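Serpin-12 (Manduca sexta, PDB 6CJ7) is a serine protease inhibitor of the serpin family that controls the prophenoloxidase activation system in the larval hemolymph. Local coordinates at residues F20-N23 with V24-M28; G56-L59 with D60-R64; K112-A115 with V116-D120; E284-L287 with N288-V292. All coordinates share one frame; numbering follows the deposited sequence.

From the N terminus the four contacts come one after another; none nests in or crosses another, and each closes no more than a turn or two of a single helix or helix end. Contact 1 lies in helix 19-31, contact 2 in helix 56-66, contact 3 where helix 109-118 gives way to a loop, and contact 4 where helix 284-289 does the same. Contact 4 joins the first two: Leu287, Val286 and Met290 pack on contact 1, while Gly291 and Val292 meet Glu61 and Ile62 of contact 2. Contact 3 stands apart, its centre about 24 Å from that of contact 1, yet both contacts lean on helix 40-51.

Contact 1 (F20-N23 with V24-M28); sequences FGVN and VFKQM
Val24 lays its CG2 methyl over one face of the Phe20 ring, one helical turn earlier, in a CH-pi contact. The methyl sits 3.6 Å above the ring plane and is displaced toward the rim, nearest to CE2 and CZ, with CZ to CG2 at 3.7 Å. Phe20 gets its ring there by setting CG opposite the backbone N (chi1 176°), which leans the ring along the helix toward Val24. The same CG2 rests 3.4 Å from Phe20 O, and that oxygen takes the amide of Val24 in its carbonyl plane, N to O 2.9 Å; the same oxygen thus meets both the methyl and the amide of Val24. This buried side is the tight part.

Round the helix the packing slackens. Lys26 runs extended beside Val22, pointing the same way, but CE of Lys26 comes no nearer to CG1 of Val22 than 4.1 Å, and the Lys26 ammonium goes on to the carbonyl of Leu252. Asn23 faces solvent and takes part chiefly through its backbone: Asn23 O receives the amide of Gln27 and has Gln27 CB at 3.4 Å. With an alanine in place of Phe20, Val24 CG2 would probably lose the aromatic face it rests on, and a gap would be likely to open toward the neighbouring helices.

The buried side of helix 19-31 packs on its neighbours. Ile43 and Leu47 of helix 40-51 and Leu287 of helix 284-289 pack on Phe20, Val286 touches Val24, and Met374 of strand 370-377 meets Val22 and Phe25.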
ATOM      1  N   PHE A  20      -7.140   4.122  -8.405  1.00 21.34           N
ATOM      2  CA  PHE A  20      -6.672   2.945  -9.139  1.00 21.10           C
ATOM      3  C   PHE A  20      -6.127   1.888  -8.181  1.00 23.44           C
ATOM      4  O   PHE A  20      -6.477   0.700  -8.274  1.00 22.53           O
ATOM      5  CB  PHE A  20      -5.600   3.327 -10.161  1.00 22.42           C
ATOM      6  CG  PHE A  20      -5.020   2.139 -10.873  1.00 27.07           C
ATOM      7  CD1 PHE A  20      -5.764   1.475 -11.817  1.00 26.06           C
ATOM      8  CD2 PHE A  20      -3.750   1.681 -10.573  1.00 24.19           C
ATOM      9  CE1 PHE A  20      -5.255   0.361 -12.470  1.00 25.08           C
ATOM     10  CE2 PHE A  20      -3.230   0.565 -11.221  1.00 29.88           C
ATOM     11  CZ  PHE A  20      -3.988  -0.083 -12.173  1.00 25.62           C
ATOM     12  N   GLY A  21      -5.251   2.306  -7.262  1.00 19.14           N
ATOM     13  CA  GLY A  21      -4.664   1.370  -6.314  1.00 19.11           C
ATOM     14  C   GLY A  21      -5.691   0.722  -5.401  1.00 21.01           C
ATOM     15  O   GLY A  21      -5.567  -0.454  -5.057  1.00 19.59           O
ATOM     16  N   VAL A  22      -6.711   1.482  -4.976  1.00 19.56           N
ATOM     17  CA  VAL A  22      -7.783   0.874  -4.181  1.00 19.22           C
ATOM     18  C   VAL A  22      -8.535  -0.172  -5.001  1.00 20.78           C
ATOM     19  O   VAL A  22      -8.865  -1.254  -4.494  1.00 20.35           O
ATOM     20  CB  VAL A  22      -8.732   1.953  -3.632  1.00 21.35           C
ATOM     21  CG1 VAL A  22      -9.889   1.316  -2.868  1.00 22.17           C
ATOM     22  CG2 VAL A  22      -7.982   2.879  -2.709  1.00 21.17           C
ATOM     23  N   ASN A  23      -8.830   0.141  -6.272  1.00 22.30           N
ATOM     24  CA  ASN A  23      -9.493  -0.818  -7.157  1.00 23.58           C
ATOM     25  C   ASN A  23      -8.661  -2.088  -7.318  1.00 23.75           C
ATOM     26  O   ASN A  23      -9.205  -3.201  -7.326  1.00 24.02           O
ATOM     27  CB  ASN A  23      -9.752  -0.184  -8.527  1.00 28.62           C
ATOM     28  CG  ASN A  23     -10.684   1.019  -8.469  1.00 34.09           C
ATOM     29  OD1 ASN A  23     -11.518   1.135  -7.582  1.00 35.22           O
ATOM     30  ND2 ASN A  23     -10.555   1.909  -9.456  1.00 38.01           N
ATOM     31  N   VAL A  24      -7.339  -1.940  -7.453  1.00 22.59           N
ATOM     32  CA  VAL A  24      -6.462  -3.106  -7.550  1.00 20.41           C
ATOM     33  C   VAL A  24      -6.562  -3.950  -6.288  1.00 21.01           C
ATOM     34  O   VAL A  24      -6.710  -5.179  -6.348  1.00 22.58           O
ATOM     35  CB  VAL A  24      -5.012  -2.674  -7.823  1.00 19.32           C
ATOM     36  CG1 VAL A  24      -4.054  -3.870  -7.655  1.00 20.24           C
ATOM     37  CG2 VAL A  24      -4.895  -2.089  -9.256  1.00 18.77           C
ATOM     38  N   PHE A  25      -6.487  -3.307  -5.124  1.00 20.33           N
ATOM     39  CA  PHE A  25      -6.579  -4.051  -3.868  1.00 19.36           C
ATOM     40  C   PHE A  25      -7.896  -4.803  -3.774  1.00 22.46           C
ATOM     41  O   PHE A  25      -7.928  -5.977  -3.393  1.00 21.85           O
ATOM     42  CB  PHE A  25      -6.421  -3.098  -2.681  1.00 17.69           C
ATOM     43  CG  PHE A  25      -6.563  -3.779  -1.335  1.00 19.16           C
ATOM     44  CD1 PHE A  25      -5.483  -4.440  -0.756  1.00 23.90           C
ATOM     45  CD2 PHE A  25      -7.773  -3.761  -0.662  1.00 20.10           C
ATOM     46  CE1 PHE A  25      -5.618  -5.077   0.489  1.00 22.40           C
ATOM     47  CE2 PHE A  25      -7.920  -4.408   0.582  1.00 22.83           C
ATOM     48  CZ  PHE A  25      -6.838  -5.054   1.153  1.00 20.36           C
ATOM     49  N   LYS A  26      -9.004  -4.139  -4.120  1.00 21.30           N
ATOM     50  CA  LYS A  26     -10.303  -4.798  -4.036  1.00 22.45           C
ATOM     51  C   LYS A  26     -10.397  -5.956  -5.016  1.00 22.40           C
ATOM     52  O   LYS A  26     -10.984  -6.997  -4.694  1.00 26.05           O
ATOM     53  CB  LYS A  26     -11.426  -3.790  -4.277  1.00 22.05           C
ATOM     54  CG  LYS A  26     -11.598  -2.790  -3.124  1.00 23.29           C
ATOM     55  CD  LYS A  26     -12.907  -2.036  -3.245  1.00 27.09           C
ATOM     56  CE  LYS A  26     -13.099  -1.069  -2.082  1.00 26.30           C
ATOM     57  NZ  LYS A  26     -14.502  -0.554  -2.078  1.00 31.26           N
ATOM     58  N   GLN A  27      -9.824  -5.793  -6.212  1.00 21.49           N
ATOM     59  CA  GLN A  27      -9.824  -6.892  -7.176  1.00 22.67           C
ATOM     60  C   GLN A  27      -9.061  -8.092  -6.633  1.00 25.87           C
ATOM     61  O   GLN A  27      -9.555  -9.226  -6.683  1.00 28.17           O
ATOM     62  CB  GLN A  27      -9.238  -6.432  -8.514  1.00 24.15           C
ATOM     63  CG  GLN A  27      -9.152  -7.543  -9.572  1.00 26.70           C
ATOM     64  CD  GLN A  27     -10.511  -8.106  -9.932  1.00 34.38           C
ATOM     65  OE1 GLN A  27     -11.482  -7.365 -10.081  1.00 36.42           O
ATOM     66  NE2 GLN A  27     -10.590  -9.422 -10.062  1.00 32.94           N
ATOM     67  N   MET A  28      -7.879  -7.841  -6.082  1.00 23.75           N
ATOM     68  CA  MET A  28      -7.062  -8.904  -5.509  1.00 23.56           C
ATOM     69  C   MET A  28      -7.771  -9.616  -4.355  1.00 24.67           C
ATOM     70  O   MET A  28      -7.561 -10.808  -4.136  1.00 24.74           O
ATOM     71  CB  MET A  28      -5.717  -8.348  -5.037  1.00 22.24           C
ATOM     72  CG  MET A  28      -4.869  -7.746  -6.145  1.00 31.62           C
ATOM     73  SD  MET A  28      -3.354  -6.988  -5.529  1.00 39.18           S
ATOM     74  CE  MET A  28      -2.255  -8.401  -5.503  1.00 42.28           C
TER

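Contact 2 (G56-L59 with D60-R64); sequences GNTL and DEITR
Residues 57-64 are helical, and Gly56, at their N-terminal side, offers its carbonyl to Asp60 N; the amides of Glu61, Ile62 and Thr63 bond likewise to the carbonyls of Asn57, Thr58 and Leu59. The bonds are even, for instance Asp60 N to Gly56 O at 3.0 Å with an N-H...O angle of 158°.

Leu59 O carries a second bond. The hydroxyl OG1 of Thr63 turns back onto it at 2.9 Å, coming from above the carbonyl plane, 37° out of it, on the face opposite to the one used by Thr63 N. Placing OG1 beside its own backbone N (chi1 -63°) brings the hydroxyl within range of the preceding turn, and Leu59 CD1 lies 3.7 Å from the same OG1. The hydroxyl is also bonded to NE2 of Gln51, so it links this helix to helix 40-51. A valine in place of Thr63 would probably leave Leu59 O with the backbone amide alone of these two donors and deprive the Gln51 amide of a partner.

On the buried flank Ile62 lies beside Thr58, with CD1 4.0 Å from Thr58 CG2; both side chains also touch Ile295, and Thr58 OG1 is bonded to Glu301 N. Glu61 turns its carboxylate to the loop after helix 284-289, where OE1 bonds Ser294 OG. Arg64 NE meets Asp60 OD1 on its syn side at 2.9 Å, a salt bridge spanning one turn.

The pattern is that of an amphipathic surface helix of the serpin fold, with Thr58 and Ile62 inward and exposed Arg64 paired i to i+4 with Asp60.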
ATOM      1  N   GLY A  56       0.230   7.283 -27.098  1.00 25.03           N
ATOM      2  CA  GLY A  56      -0.695   6.485 -27.883  1.00 22.68           C
ATOM      3  C   GLY A  56      -1.647   5.677 -27.033  1.00 22.40           C
ATOM      4  O   GLY A  56      -2.189   6.161 -26.033  1.00 21.31           O
ATOM      5  N   ASN A  57      -1.851   4.415 -27.426  1.00 21.66           N
ATOM      6  CA  ASN A  57      -2.819   3.577 -26.723  1.00 21.83           C
ATOM      7  C   ASN A  57      -2.393   3.282 -25.288  1.00 22.52           C
ATOM      8  O   ASN A  57      -3.250   3.128 -24.410  1.00 22.91           O
ATOM      9  CB  ASN A  57      -3.042   2.265 -27.479  1.00 22.32           C
ATOM     10  CG  ASN A  57      -4.017   1.343 -26.765  1.00 43.71           C
ATOM     11  OD1 ASN A  57      -3.670   0.220 -26.388  1.00 54.99           O
ATOM     12  ND2 ASN A  57      -5.241   1.821 -26.556  1.00 49.09           N
ATOM     13  N   THR A  58      -1.085   3.199 -25.020  1.00 21.34           N
ATOM     14  CA  THR A  58      -0.629   2.966 -23.650  1.00 18.63           C
ATOM     15  C   THR A  58      -0.967   4.145 -22.750  1.00 20.03           C
ATOM     16  O   THR A  58      -1.412   3.962 -21.609  1.00 22.11           O
ATOM     17  CB  THR A  58       0.877   2.696 -23.644  1.00 18.42           C
ATOM     18  OG1 THR A  58       1.148   1.592 -24.530  1.00 21.53           O
ATOM     19  CG2 THR A  58       1.386   2.351 -22.240  1.00 21.43           C
ATOM     20  N   LEU A  59      -0.729   5.359 -23.235  1.00 20.79           N
ATOM     21  CA  LEU A  59      -1.094   6.548 -22.475  1.00 20.87           C
ATOM     22  C   LEU A  59      -2.595   6.597 -22.228  1.00 21.34           C
ATOM     23  O   LEU A  59      -3.042   6.951 -21.130  1.00 22.21           O
ATOM     24  CB  LEU A  59      -0.623   7.793 -23.228  1.00 20.15           C
ATOM     25  CG  LEU A  59      -0.976   9.182 -22.674  1.00 20.57           C
ATOM     26  CD1 LEU A  59      -0.358   9.394 -21.273  1.00 21.01           C
ATOM     27  CD2 LEU A  59      -0.513  10.246 -23.648  1.00 22.98           C
ATOM     28  N   ASP A  60      -3.388   6.237 -23.241  1.00 20.99           N
ATOM     29  CA  ASP A  60      -4.843   6.246 -23.116  1.00 19.92           C
ATOM     30  C   ASP A  60      -5.301   5.280 -22.025  1.00 22.77           C
ATOM     31  O   ASP A  60      -6.108   5.642 -21.159  1.00 24.98           O
ATOM     32  CB  ASP A  60      -5.477   5.887 -24.468  1.00 21.69           C
ATOM     33  CG  ASP A  60      -6.990   5.721 -24.384  1.00 34.87           C
ATOM     34  OD1 ASP A  60      -7.699   6.729 -24.186  1.00 35.47           O
ATOM     35  OD2 ASP A  60      -7.477   4.578 -24.529  1.00 45.56           O
ATOM     36  N   GLU A  61      -4.768   4.049 -22.039  1.00 22.29           N
ATOM     37  CA  GLU A  61      -5.112   3.060 -21.019  1.00 21.12           C
ATOM     38  C   GLU A  61      -4.771   3.556 -19.625  1.00 22.24           C
ATOM     39  O   GLU A  61      -5.569   3.410 -18.691  1.00 21.97           O
ATOM     40  CB  GLU A  61      -4.385   1.735 -21.290  1.00 23.06           C
ATOM     41  CG  GLU A  61      -5.015   0.894 -22.394  1.00 26.26           C
ATOM     42  CD  GLU A  61      -4.471  -0.538 -22.474  1.00 39.28           C
ATOM     43  OE1 GLU A  61      -3.480  -0.867 -21.788  1.00 26.54           O
ATOM     44  OE2 GLU A  61      -5.046  -1.342 -23.242  1.00 40.34           O
ATOM     45  N   ILE A  62      -3.566   4.106 -19.455  1.00 18.68           N
ATOM     46  CA  ILE A  62      -3.149   4.532 -18.118  1.00 20.27           C
ATOM     47  C   ILE A  62      -3.980   5.718 -17.651  1.00 21.10           C
ATOM     48  O   ILE A  62      -4.399   5.782 -16.487  1.00 19.93           O
ATOM     49  CB  ILE A  62      -1.651   4.858 -18.109  1.00 20.30           C
ATOM     50  CG1 ILE A  62      -0.840   3.595 -18.375  1.00 19.86           C
ATOM     51  CG2 ILE A  62      -1.240   5.487 -16.768  1.00 21.89           C
ATOM     52  CD1 ILE A  62       0.640   3.885 -18.622  1.00 22.59           C
ATOM     53  N   THR A  63      -4.225   6.680 -18.544  1.00 20.56           N
ATOM     54  CA  THR A  63      -5.011   7.852 -18.166  1.00 19.67           C
ATOM     55  C   THR A  63      -6.423   7.459 -17.745  1.00 25.59           C
ATOM     56  O   THR A  63      -6.947   7.962 -16.739  1.00 22.33           O
ATOM     57  CB  THR A  63      -5.021   8.838 -19.332  1.00 20.15           C
ATOM     58  OG1 THR A  63      -3.675   9.263 -19.569  1.00 23.90           O
ATOM     59  CG2 THR A  63      -5.882  10.035 -19.000  1.00 21.65           C
ATOM     60  N   ARG A  64      -7.038   6.520 -18.473  1.00 24.04           N
ATOM     61  CA  ARG A  64      -8.362   6.044 -18.099  1.00 22.45           C
ATOM     62  C   ARG A  64      -8.334   5.349 -16.745  1.00 26.33           C
ATOM     63  O   ARG A  64      -9.265   5.495 -15.946  1.00 27.84           O
ATOM     64  CB  ARG A  64      -8.903   5.094 -19.169  1.00 23.05           C
ATOM     65  CG  ARG A  64      -9.206   5.789 -20.485  1.00 23.74           C
ATOM     66  CD  ARG A  64      -9.528   4.786 -21.563  1.00 26.88           C
ATOM     67  NE  ARG A  64      -9.936   5.453 -22.789  1.00 33.30           N
ATOM     68  CZ  ARG A  64     -11.202   5.651 -23.118  1.00 37.74           C
ATOM     69  NH1 ARG A  64     -12.169   5.215 -22.311  1.00 44.49           N
ATOM     70  NH2 ARG A  64     -11.494   6.266 -24.258  1.00 39.21           N
TER

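Contact 3 (K112-A115 with V116-D120); sequences KRIA and VNNFD
Phe119 packs alongside Ile114 where helix 109-118 runs out, and its side chain is worth following outward. Its CB, directed toward the preceding turn, lies 3.6 Å from Ala115 O. CG is set beside the backbone N (chi1 -71°), which points the ring back along the helix, beside Ile114. CD1 comes next, 3.7 Å from Ile114 O, which approaches the ring at its edge, near its plane. One atom further out, CE1 is 3.8 Å from Ile114 CG2; this methyl also lies at the ring edge, in the ring plane, so the isoleucine abuts the rim of the ring. The ring is buried among Ile45, Ala48 and Met49 of helix 40-51 and Phe77 of helix 70-85.

In the serpin fold this helix leads into strand 123-126, which lies parallel to strand 92-102 in the large central beta-sheet, and on the way the chain turns at Asp120, which has left-handed backbone angles. The backbone bonds record the change. Val116 N to Lys112 O is regular at 3.1 Å, its donor tilted 19° from the carbonyl plane, whereas Phe119 N meets Ala115 O at 3.2 Å from 49° out of that plane. Ala115 also makes a backbone hydrogen bond with Ser121.

On the outer side, Val116 touches its own helix, CG2 lying 3.4 Å from Lys112 O. Lys112 extends its chain to a salt bridge with Asp122, while Asn117 is exposed, its CB 3.3 Å from Arg113 O.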
ATOM      1  N   LYS A 112      13.639  10.707 -16.165  1.00 22.42           N
ATOM      2  CA  LYS A 112      14.400  10.580 -14.928  1.00 21.77           C
ATOM      3  C   LYS A 112      14.219  11.799 -14.032  1.00 25.40           C
ATOM      4  O   LYS A 112      14.038  11.654 -12.819  1.00 26.42           O
ATOM      5  CB  LYS A 112      15.875  10.337 -15.241  1.00 26.97           C
ATOM      6  CG  LYS A 112      16.750  10.275 -13.994  1.00 28.51           C
ATOM      7  CD  LYS A 112      18.217  10.186 -14.359  1.00 35.55           C
ATOM      8  CE  LYS A 112      19.109  10.191 -13.128  1.00 41.30           C
ATOM      9  NZ  LYS A 112      19.118   8.889 -12.422  1.00 45.81           N
ATOM     10  N   ARG A 113      14.224  13.002 -14.611  1.00 24.70           N
ATOM     11  CA  ARG A 113      14.033  14.205 -13.803  1.00 29.08           C
ATOM     12  C   ARG A 113      12.680  14.196 -13.101  1.00 28.90           C
ATOM     13  O   ARG A 113      12.588  14.510 -11.909  1.00 31.88           O
ATOM     14  CB  ARG A 113      14.159  15.463 -14.671  1.00 36.31           C
ATOM     15  CG  ARG A 113      15.573  15.988 -14.824  1.00 47.99           C
ATOM     16  CD  ARG A 113      15.629  17.262 -15.676  1.00 47.84           C
ATOM     17  NE  ARG A 113      16.284  16.986 -16.951  1.00 51.40           N
ATOM     18  CZ  ARG A 113      15.676  16.996 -18.132  1.00 50.23           C
ATOM     19  NH1 ARG A 113      16.363  16.698 -19.215  1.00 47.34           N
ATOM     20  NH2 ARG A 113      14.389  17.305 -18.232  1.00 56.70           N
ATOM     21  N   ILE A 114      11.619  13.835 -13.826  1.00 26.19           N
ATOM     22  CA  ILE A 114      10.288  13.797 -13.228  1.00 27.87           C
ATOM     23  C   ILE A 114      10.217  12.716 -12.157  1.00 24.31           C
ATOM     24  O   ILE A 114       9.578  12.898 -11.113  1.00 24.28           O
ATOM     25  CB  ILE A 114       9.221  13.593 -14.321  1.00 29.05           C
ATOM     26  CG1 ILE A 114       9.273  14.732 -15.335  1.00 34.29           C
ATOM     27  CG2 ILE A 114       7.830  13.507 -13.713  1.00 33.71           C
ATOM     28  CD1 ILE A 114       8.505  14.431 -16.605  1.00 41.62           C
ATOM     29  N   ALA A 115      10.874  11.575 -12.397  1.00 22.04           N
ATOM     30  CA  ALA A 115      10.935  10.499 -11.409  1.00 21.90           C
ATOM     31  C   ALA A 115      11.460  11.004 -10.078  1.00 24.62           C
ATOM     32  O   ALA A 115      10.863  10.761  -9.022  1.00 23.66           O
ATOM     33  CB  ALA A 115      11.848   9.387 -11.919  1.00 23.58           C
ATOM     34  N   VAL A 116      12.589  11.710 -10.124  1.00 25.16           N
ATOM     35  CA  VAL A 116      13.273  12.175  -8.921  1.00 28.10           C
ATOM     36  C   VAL A 116      12.533  13.345  -8.291  1.00 32.79           C
ATOM     37  O   VAL A 116      12.335  13.383  -7.071  1.00 33.84           O
ATOM     38  CB  VAL A 116      14.730  12.537  -9.264  1.00 29.40           C
ATOM     39  CG1 VAL A 116      15.429  13.165  -8.053  1.00 38.89           C
ATOM     40  CG2 VAL A 116      15.490  11.312  -9.761  1.00 34.71           C
ATOM     41  N   ASN A 117      12.086  14.299  -9.106  1.00 27.97           N
ATOM     42  CA  ASN A 117      11.536  15.541  -8.571  1.00 33.05           C
ATOM     43  C   ASN A 117      10.076  15.430  -8.136  1.00 30.60           C
ATOM     44  O   ASN A 117       9.629  16.252  -7.328  1.00 34.53           O
ATOM     45  CB  ASN A 117      11.666  16.659  -9.604  1.00 36.94           C
ATOM     46  CG  ASN A 117      13.113  16.999  -9.921  1.00 44.73           C
ATOM     47  OD1 ASN A 117      14.005  16.806  -9.094  1.00 49.37           O
ATOM     48  ND2 ASN A 117      13.351  17.516 -11.123  1.00 49.55           N
ATOM     49  N   ASN A 118       9.319  14.457  -8.647  1.00 28.99           N
ATOM     50  CA  ASN A 118       7.888  14.379  -8.369  1.00 21.76           C
ATOM     51  C   ASN A 118       7.446  13.080  -7.728  1.00 22.92           C
ATOM     52  O   ASN A 118       6.516  13.104  -6.921  1.00 26.03           O
ATOM     53  CB  ASN A 118       7.064  14.574  -9.661  1.00 23.16           C
ATOM     54  CG  ASN A 118       7.161  15.970 -10.214  1.00 25.53           C
ATOM     55  OD1 ASN A 118       6.148  16.693 -10.312  1.00 31.25           O
ATOM     56  ND2 ASN A 118       8.369  16.373 -10.593  1.00 31.19           N
ATOM     57  N   PHE A 119       8.072  11.954  -8.071  1.00 22.22           N
ATOM     58  CA  PHE A 119       7.569  10.642  -7.684  1.00 19.66           C
ATOM     59  C   PHE A 119       8.435   9.924  -6.650  1.00 23.82           C
ATOM     60  O   PHE A 119       8.157   8.755  -6.332  1.00 22.50           O
ATOM     61  CB  PHE A 119       7.382   9.787  -8.941  1.00 18.06           C
ATOM     62  CG  PHE A 119       6.226  10.236  -9.792  1.00 20.23           C
ATOM     63  CD1 PHE A 119       6.423  11.061 -10.895  1.00 21.74           C
ATOM     64  CD2 PHE A 119       4.933   9.895  -9.459  1.00 20.69           C
ATOM     65  CE1 PHE A 119       5.343  11.494 -11.663  1.00 23.63           C
ATOM     66  CE2 PHE A 119       3.863  10.321 -10.224  1.00 23.35           C
ATOM     67  CZ  PHE A 119       4.065  11.136 -11.321  1.00 24.28           C
ATOM     68  N   ASP A 120       9.445  10.591  -6.084  1.00 25.17           N
ATOM     69  CA  ASP A 120      10.363   9.955  -5.133  1.00 24.89           C
ATOM     70  C   ASP A 120      10.855   8.617  -5.695  1.00 24.33           C
ATOM     71  O   ASP A 120      10.857   7.575  -5.033  1.00 23.89           O
ATOM     72  CB  ASP A 120       9.698   9.786  -3.769  1.00 26.95           C
ATOM     73  CG  ASP A 120      10.635   9.210  -2.725  1.00 34.38           C
ATOM     74  OD1 ASP A 120      11.843   9.532  -2.752  1.00 37.53           O
ATOM     75  OD2 ASP A 120      10.159   8.409  -1.901  1.00 38.07           O
TER

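Contact 4 (E284-L287 with N288-V292); sequences EPVL and NKMGV
Leu287 and Val292 meet where helix 284-289 unwinds: Val292 CG2 sits 3.8 Å from Leu287 CB and 3.4 Å from Leu287 O. That oxygen also accepts Met290 N at 3.1 Å, from a donor 72° out of its carbonyl plane, and at longer range a weak bond from Val292 N. One residue earlier, Val286 O takes Lys289 N in another i to i+3 bond, as in a 3-10 turn, again from well above the plane. Met290 passes its CG 3.0 Å from Val286 O, with Val286 CG2 at 4.0 Å, before the chain bends at chi2 and chi3 (-62° and -63°) and carries the sulfur and CE away.

Only Asn288 N to Glu284 O, 2.9 Å, keeps a sound i to i+4 bond; Lys289 N to Pro285 O is weak. Gly291 has positive phi and no side chain to press on the carbonyl before it, which lets the chain turn back and bring Val292 CG2 against Leu287.

Further out, Met28 of helix 19-31 packs on Val286, Asn23 touches Met290, and Phe296 packs on Leu287 and Glu284. Lys289 reaches a salt bridge with Glu31 on that same helix.

The chemistry is thus of bent, partly weak backbone bonds closed over by apolar side chains, which is consistent with apolar contacts to helix 19-31 sharing in holding this helix end.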
ATOM      1  N   GLU A 284       1.558  -8.146 -12.397  1.00 20.65           N
ATOM      2  CA  GLU A 284       1.165  -8.343 -13.792  1.00 23.03           C
ATOM      3  C   GLU A 284      -0.201  -9.009 -13.933  1.00 21.16           C
ATOM      4  O   GLU A 284      -1.016  -8.512 -14.728  1.00 20.77           O
ATOM      5  CB  GLU A 284       2.255  -9.118 -14.540  1.00 22.48           C
ATOM      6  CG  GLU A 284       1.904  -9.369 -16.008  1.00 24.05           C
ATOM      7  CD  GLU A 284       2.880 -10.313 -16.701  1.00 37.97           C
ATOM      8  OE1 GLU A 284       3.577 -11.095 -16.020  1.00 51.91           O
ATOM      9  OE2 GLU A 284       2.948 -10.272 -17.934  1.00 34.48           O
ATOM     10  N   PRO A 285      -0.531 -10.094 -13.213  1.00 20.82           N
ATOM     11  CA  PRO A 285      -1.884 -10.661 -13.359  1.00 24.22           C
ATOM     12  C   PRO A 285      -3.006  -9.665 -13.109  1.00 21.38           C
ATOM     13  O   PRO A 285      -3.958  -9.596 -13.901  1.00 22.91           O
ATOM     14  CB  PRO A 285      -1.890 -11.804 -12.331  1.00 27.07           C
ATOM     15  CG  PRO A 285      -0.478 -12.209 -12.219  1.00 26.85           C
ATOM     16  CD  PRO A 285       0.313 -10.934 -12.344  1.00 22.89           C
ATOM     17  N   VAL A 286      -2.939  -8.896 -12.017  1.00 21.89           N
ATOM     18  CA  VAL A 286      -4.054  -8.011 -11.707  1.00 23.47           C
ATOM     19  C   VAL A 286      -4.066  -6.809 -12.647  1.00 21.49           C
ATOM     20  O   VAL A 286      -5.136  -6.351 -13.063  1.00 23.13           O
ATOM     21  CB  VAL A 286      -4.045  -7.603 -10.217  1.00 23.10           C
ATOM     22  CG1 VAL A 286      -2.888  -6.680  -9.872  1.00 24.92           C
ATOM     23  CG2 VAL A 286      -5.380  -6.961  -9.832  1.00 24.04           C
ATOM     24  N   LEU A 287      -2.890  -6.310 -13.046  1.00 22.33           N
ATOM     25  CA  LEU A 287      -2.888  -5.179 -13.969  1.00 25.06           C
ATOM     26  C   LEU A 287      -3.431  -5.582 -15.335  1.00 24.40           C
ATOM     27  O   LEU A 287      -4.100  -4.779 -15.998  1.00 26.45           O
ATOM     28  CB  LEU A 287      -1.482  -4.575 -14.078  1.00 21.70           C
ATOM     29  CG  LEU A 287      -0.993  -3.903 -12.785  1.00 28.66           C
ATOM     30  CD1 LEU A 287       0.391  -3.283 -12.968  1.00 29.34           C
ATOM     31  CD2 LEU A 287      -1.981  -2.860 -12.326  1.00 31.07           C
ATOM     32  N   ASN A 288      -3.208  -6.835 -15.748  1.00 21.73           N
ATOM     33  CA  ASN A 288      -3.815  -7.317 -16.980  1.00 23.32           C
ATOM     34  C   ASN A 288      -5.339  -7.353 -16.903  1.00 29.83           C
ATOM     35  O   ASN A 288      -5.997  -7.304 -17.946  1.00 34.27           O
ATOM     36  CB  ASN A 288      -3.293  -8.721 -17.320  1.00 23.25           C
ATOM     37  CG  ASN A 288      -1.983  -8.696 -18.101  1.00 27.37           C
ATOM     38  OD1 ASN A 288      -1.705  -7.758 -18.848  1.00 29.53           O
ATOM     39  ND2 ASN A 288      -1.188  -9.757 -17.960  1.00 24.04           N
ATOM     40  N   LYS A 289      -5.911  -7.451 -15.701  1.00 25.90           N
ATOM     41  CA  LYS A 289      -7.355  -7.432 -15.512  1.00 29.97           C
ATOM     42  C   LYS A 289      -7.921  -6.027 -15.352  1.00 30.27           C
ATOM     43  O   LYS A 289      -9.132  -5.840 -15.518  1.00 38.49           O
ATOM     44  CB  LYS A 289      -7.742  -8.237 -14.258  1.00 35.05           C
ATOM     45  CG  LYS A 289      -7.513  -9.727 -14.350  1.00 48.81           C
ATOM     46  CD  LYS A 289      -7.975 -10.404 -13.063  1.00 53.34           C
ATOM     47  CE  LYS A 289      -8.392 -11.844 -13.310  1.00 53.88           C
ATOM     48  NZ  LYS A 289      -8.848 -12.505 -12.057  1.00 49.84           N
ATOM     49  N   MET A 290      -7.081  -5.040 -15.046  1.00 28.12           N
ATOM     50  CA  MET A 290      -7.535  -3.707 -14.669  1.00 26.98           C
ATOM     51  C   MET A 290      -7.366  -2.691 -15.794  1.00 29.99           C
ATOM     52  O   MET A 290      -7.335  -1.485 -15.526  1.00 32.70           O
ATOM     53  CB  MET A 290      -6.793  -3.222 -13.423  1.00 32.34           C
ATOM     54  CG  MET A 290      -6.966  -4.090 -12.186  1.00 38.13           C
ATOM     55  SD  MET A 290      -8.666  -4.190 -11.617  1.00 44.81           S
ATOM     56  CE  MET A 290      -8.975  -2.474 -11.203  1.00 39.41           C
ATOM     57  N   GLY A 291      -7.203  -3.152 -17.030  1.00 26.39           N
ATOM     58  CA  GLY A 291      -7.261  -2.272 -18.185  1.00 30.83           C
ATOM     59  C   GLY A 291      -5.962  -1.625 -18.604  1.00 28.72           C
ATOM     60  O   GLY A 291      -5.994  -0.676 -19.401  1.00 29.03           O
ATOM     61  N   VAL A 292      -4.816  -2.098 -18.111  1.00 25.03           N
ATOM     62  CA  VAL A 292      -3.546  -1.496 -18.509  1.00 27.01           C
ATOM     63  C   VAL A 292      -2.623  -2.568 -19.074  1.00 28.21           C
ATOM     64  O   VAL A 292      -1.397  -2.479 -18.943  1.00 27.72           O
ATOM     65  CB  VAL A 292      -2.880  -0.742 -17.340  1.00 23.18           C
ATOM     66  CG1 VAL A 292      -3.729   0.459 -16.928  1.00 26.62           C
ATOM     67  CG2 VAL A 292      -2.666  -1.653 -16.151  1.00 26.44           C
TER